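Local coordinates for protein Cif-like 1 (Burkholderia cenocepacia, PDB 7JQY) that probably hydrolyses epoxides as a Cif-like member of the alpha/beta hydrolase fold and assembles into an octamer, at residues 292-295 against 296-300; 65-68 against 69-73. The protein carries 1 engineered substitution. All blocks are in the same frame, centred on the assembly; numbering follows the deposited sequence.

Contact 1 (292-295 against 296-300); sequences AFLT and RQLLD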
loop_
_atom_site.group_PDB
_atom_site.type_symbol
_atom_site.label_atom_id
_atom_site.label_comp_id
_atom_site.label_asym_id
_atom_site.label_seq_id
_atom_site.Cartn_x
_atom_site.Cartn_y
_atom_site.Cartn_z
ATOM N N ALA B 292 22.793 30.929 17.304
ATOM C CA ALA B 292 23.662 32.063 17.593
ATOM C C ALA B 292 23.419 32.583 19.005
ATOM O O ALA B 292 24.365 32.846 19.757
ATOM C CB ALA B 292 23.445 33.164 16.557
ATOM N N PHE B 293 22.147 32.757 19.378
ATOM C CA PHE B 293 21.814 33.148 20.746
ATOM C C PHE B 293 22.271 32.092 21.743
ATOM O O PHE B 293 22.840 32.415 22.794
ATOM C CB PHE B 293 20.306 33.357 20.862
ATOM C CG PHE B 293 19.818 33.516 22.274
ATOM C CD1 PHE B 293 19.465 32.412 23.037
ATOM C CD2 PHE B 293 19.682 34.783 22.831
ATOM C CE1 PHE B 293 19.013 32.564 24.339
ATOM C CE2 PHE B 293 19.225 34.942 24.129
ATOM C CZ PHE B 293 18.888 33.838 24.883
ATOM N N LEU B 294 22.031 30.820 21.423
ATOM C CA LEU B 294 22.357 29.741 22.340
ATOM C C LEU B 294 23.853 29.619 22.520
ATOM O O LEU B 294 24.348 29.457 23.645
ATOM C CB LEU B 294 21.787 28.433 21.804
ATOM C CG LEU B 294 22.154 27.172 22.565
ATOM C CD1 LEU B 294 21.721 27.342 24.003
ATOM C CD2 LEU B 294 21.469 25.978 21.914
ATOM N N THR B 295 24.590 29.681 21.415
ATOM C CA THR B 295 26.029 29.550 21.511
ATOM C C THR B 295 26.576 30.672 22.364
ATOM O O THR B 295 27.480 30.459 23.186
ATOM C CB THR B 295 26.670 29.528 20.120
ATOM O OG1 THR B 295 26.427 28.246 19.536
ATOM C CG2 THR B 295 28.174 29.736 20.189
ATOM N N ARG B 296 26.029 31.872 22.197
ATOM C CA ARG B 296 26.479 33.025 22.970
ATOM C C ARG B 296 26.180 32.859 24.460
ATOM O O ARG B 296 26.992 33.219 25.312
ATOM C CB ARG B 296 25.835 34.310 22.445
ATOM C CG ARG B 296 26.255 35.563 23.194
ATOM C CD ARG B 296 27.765 35.736 23.174
ATOM N NE ARG B 296 28.194 36.897 23.948
ATOM C CZ ARG B 296 29.463 37.248 24.129
ATOM N NH1 ARG B 296 30.436 36.524 23.590
ATOM N NH2 ARG B 296 29.761 38.319 24.850
ATOM N N GLN B 297 25.008 32.309 24.762
ATOM C CA GLN B 297 24.580 32.086 26.128
ATOM C C GLN B 297 25.408 30.989 26.784
ATOM O O GLN B 297 25.843 31.139 27.930
ATOM C CB GLN B 297 23.097 31.746 26.123
ATOM C CG GLN B 297 22.237 32.986 25.900
ATOM C CD GLN B 297 22.279 33.889 27.105
ATOM O OE1 GLN B 297 22.591 33.437 28.207
ATOM N NE2 GLN B 297 21.943 35.158 26.920
ATOM N N LEU B 298 25.735 29.926 26.045
ATOM C CA LEU B 298 26.484 28.834 26.664
ATOM C C LEU B 298 27.931 29.226 26.961
ATOM O O LEU B 298 28.438 28.965 28.061
ATOM C CB LEU B 298 26.455 27.599 25.763
ATOM C CG LEU B 298 25.140 26.831 25.640
ATOM C CD1 LEU B 298 25.267 25.720 24.599
ATOM C CD2 LEU B 298 24.721 26.245 26.980
ATOM N N LEU B 299 28.590 29.906 26.022
ATOM C CA LEU B 299 29.984 30.277 26.239
ATOM C C LEU B 299 30.121 31.264 27.395
ATOM O O LEU B 299 31.042 31.133 28.213
ATOM C CB LEU B 299 30.596 30.827 24.948
ATOM C CG LEU B 299 30.854 29.703 23.928
ATOM C CD1 LEU B 299 31.341 30.212 22.582
ATOM C CD2 LEU B 299 31.831 28.687 24.504
ATOM N N ASP B 300 29.204 32.238 27.494
ATOM C CA ASP B 300 29.229 33.174 28.617
ATOM C C ASP B 300 29.018 32.456 29.937
ATOM O O ASP B 300 29.696 32.744 30.930
ATOM C CB ASP B 300 28.115 34.205 28.456
ATOM C CG ASP B 300 28.546 35.416 27.704
ATOM O OD1 ASP B 300 29.760 35.701 27.724
ATOM O OD2 ASP B 300 27.688 36.066 27.083
#
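Gln-297 reaches back one turn to Phe-293 within helix 291-303: its CG stands over one face of the phenyl ring, offset toward the rim and 3.8 Å from the ring centroid, a CH-pi contact. The ring gets there by a chi1 of 169°, which sets CG opposite the backbone N. Gln-297 is bent at chi2 (-70°), which carries its amide back toward the far end of the ring; NE2 comes 3.9 Å from Phe-293 CZ, with the amide and ring planes 35° apart. The same pair is joined through the backbone, Gln-297 N to Phe-293 O at 2.9 Å.

Thr-295 and Leu-299 run side by side, CG2 of the threonine 4.0 Å from CD1 of the leucine, and their backbones are linked by Leu-299 N to Thr-295 O (3.1 Å). Thr-295 OG1 makes a weak hydrogen bond to Pro-291 O. Arg-296 N-H donates to Ala-292 O, while the arginine side chain extends forward to Asp-300. Arg-296 NE lies 3.3 Å from Asp-300 OD2, but the oxygen sits well out of the guanidinium plane, so no N-H points at it and the salt bridge rests on charge. On the buried side Leu-294 CD1 packs on Leu-298 CG at 3.8 Å.

These are the i to i+4 contacts of an amphipathic helix, 291-303. Phe-293 and Gln-297 rest on strands 250-255 and 274-279, Leu-294 and Leu-298 reach Val-67, and Thr-295 and Leu-299 face helix 68-73.

Contact 2 (65-68 against 69-73); sequences RHVM and PALAE
Val-67 and Leu-71 project the same way, side by side, across the first turn of helix 68-73. CG1 of the valine meets CD1 of the leucine at 3.7 Å; with chi1 at 170° CG1 is anti to the backbone N and beside the carbonyl carbon, on the side where Leu-71 CD1 comes up from the next turn. The backbone joins the same two residues, Leu-71 N donating to Val-67 O at 3.2 Å, and Ala-72 N follows with Met-68 O at 3.0 Å.

Pro-69 turns its ring back along the chain: CD lies 3.2 Å from Arg-65 O and 3.6 Å from Met-68 CB. The Met-68 side chain touches Trp-61, Phe-22 and strand 77-82. One residue earlier in the i to i+4 pattern, a water takes the place of the direct link, giving a hydrogen to His-66 O (2.8 Å) and accepting one from Ala-70 N (2.8 Å). Arg-65 points away from the turn; its guanidinium is held by Tyr-62 O, the hydroxyl of Tyr-211 and a salt bridge to Asp-288.

Proline suits this place, since the first turn of a helix asks no N-H of it and its CD can lie against Arg-65 O, four residues back. The water carries the hydrogen bonding one step back into the loop: His-66 O and Ala-70 N are paired through it, Val-67 O and Met-68 O directly, while the aliphatic side chains pack.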
loop_
_atom_site.group_PDB
_atom_site.type_symbol
_atom_site.label_atom_id
_atom_site.label_comp_id
_atom_site.label_asym_id
_atom_site.label_seq_id
_atom_site.Cartn_x
_atom_site.Cartn_y
_atom_site.Cartn_z
ATOM N N ARG B 65 24.073 20.571 15.768
ATOM C CA ARG B 65 25.050 20.706 14.691
ATOM C C ARG B 65 25.639 22.109 14.600
ATOM O O ARG B 65 26.808 22.260 14.221
ATOM C CB ARG B 65 24.406 20.329 13.363
ATOM C CG ARG B 65 23.268 21.237 12.963
ATOM C CD ARG B 65 22.408 20.585 11.909
ATOM N NE ARG B 65 21.256 21.413 11.587
ATOM C CZ ARG B 65 20.116 21.389 12.259
ATOM N NH1 ARG B 65 19.975 20.569 13.299
ATOM N NH2 ARG B 65 19.118 22.194 11.891
ATOM N N HIS B 66 24.864 23.138 14.952
ATOM C CA HIS B 66 25.335 24.511 14.873
ATOM C C HIS B 66 25.939 25.000 16.173
ATOM O O HIS B 66 26.472 26.112 16.206
ATOM C CB HIS B 66 24.189 25.457 14.487
ATOM C CG HIS B 66 23.615 25.187 13.132
ATOM N ND1 HIS B 66 24.361 25.292 11.978
ATOM C CD2 HIS B 66 22.370 24.812 12.748
ATOM C CE1 HIS B 66 23.598 24.995 10.939
ATOM N NE2 HIS B 66 22.386 24.704 11.380
ATOM N N VAL B 67 25.901 24.186 17.225
ATOM C CA VAL B 67 26.454 24.556 18.517
ATOM C C VAL B 67 27.801 23.886 18.772
ATOM O O VAL B 67 28.718 24.522 19.291
ATOM C CB VAL B 67 25.437 24.217 19.627
ATOM C CG1 VAL B 67 26.070 24.358 21.001
ATOM C CG2 VAL B 67 24.211 25.133 19.520
ATOM N N MET B 68 27.958 22.623 18.367
ATOM C CA MET B 68 29.193 21.893 18.667
ATOM C C MET B 68 30.458 22.509 18.078
ATOM O O MET B 68 31.513 22.408 18.733
ATOM C CB MET B 68 29.056 20.436 18.206
ATOM C CG MET B 68 27.847 19.747 18.788
ATOM S SD MET B 68 27.264 18.367 17.786
ATOM C CE MET B 68 28.676 17.268 17.883
ATOM N N PRO B 69 30.463 23.088 16.870
ATOM C CA PRO B 69 31.717 23.692 16.381
ATOM C C PRO B 69 32.239 24.805 17.274
ATOM O O PRO B 69 33.425 24.805 17.635
ATOM C CB PRO B 69 31.332 24.208 14.986
ATOM C CG PRO B 69 30.190 23.377 14.574
ATOM C CD PRO B 69 29.421 23.107 15.826
ATOM N N ALA B 70 31.380 25.766 17.636
ATOM C CA ALA B 70 31.821 26.888 18.461
ATOM C C ALA B 70 32.274 26.427 19.844
ATOM O O ALA B 70 33.221 26.985 20.408
ATOM C CB ALA B 70 30.705 27.929 18.572
ATOM N N LEU B 71 31.610 25.411 20.411
ATOM C CA LEU B 71 32.043 24.888 21.703
ATOM C C LEU B 71 33.426 24.264 21.604
ATOM O O LEU B 71 34.291 24.505 22.453
ATOM C CB LEU B 71 31.039 23.853 22.218
ATOM C CG LEU B 71 29.719 24.372 22.773
ATOM C CD1 LEU B 71 28.844 23.216 23.199
ATOM C CD2 LEU B 71 29.994 25.309 23.942
ATOM N N ALA B 72 33.663 23.488 20.552
ATOM C CA ALA B 72 34.946 22.823 20.402
ATOM C C ALA B 72 36.056 23.797 20.029
ATOM O O ALA B 72 37.229 23.530 20.321
ATOM C CB ALA B 72 34.833 21.719 19.353
ATOM N N GLU B 73 35.737 24.899 19.340
ATOM C CA GLU B 73 36.828 25.773 18.928
ATOM C C GLU B 73 37.355 26.544 20.155
ATOM O O GLU B 73 38.476 27.070 20.117
ATOM C CB GLU B 73 36.391 26.695 17.778
ATOM C CG GLU B 73 36.079 26.031 16.418
ATOM C CD GLU B 73 35.583 26.956 15.318
ATOM O OE1 GLU B 73 35.273 28.150 15.631
ATOM O OE2 GLU B 73 35.190 26.379 14.252
HETATM O O HOH W 1 29.245 26.596 16.074
#

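In the fold
Along the chain the two contacts lie in series, neither enclosing nor crossing the other, and each spans only neighbouring turns of backbone. Contact 2 comes first, where the loop after strand 50-54 winds into helix 68-73 on the way to strand 77-82. Contact 1 comes near the C terminus, in helix 291-303, beyond strand 274-279, the last of the sheet. In space their centres are about 10 Å apart and their side chains meet: Thr-295 CG2 packs on Ala-70 CB at 3.5 Å, and Leu-294 CD2 on Val-67 CG2 at 3.7 Å. The final helix thus bridges an early helix and the late strands of the alpha/beta hydrolase sheet.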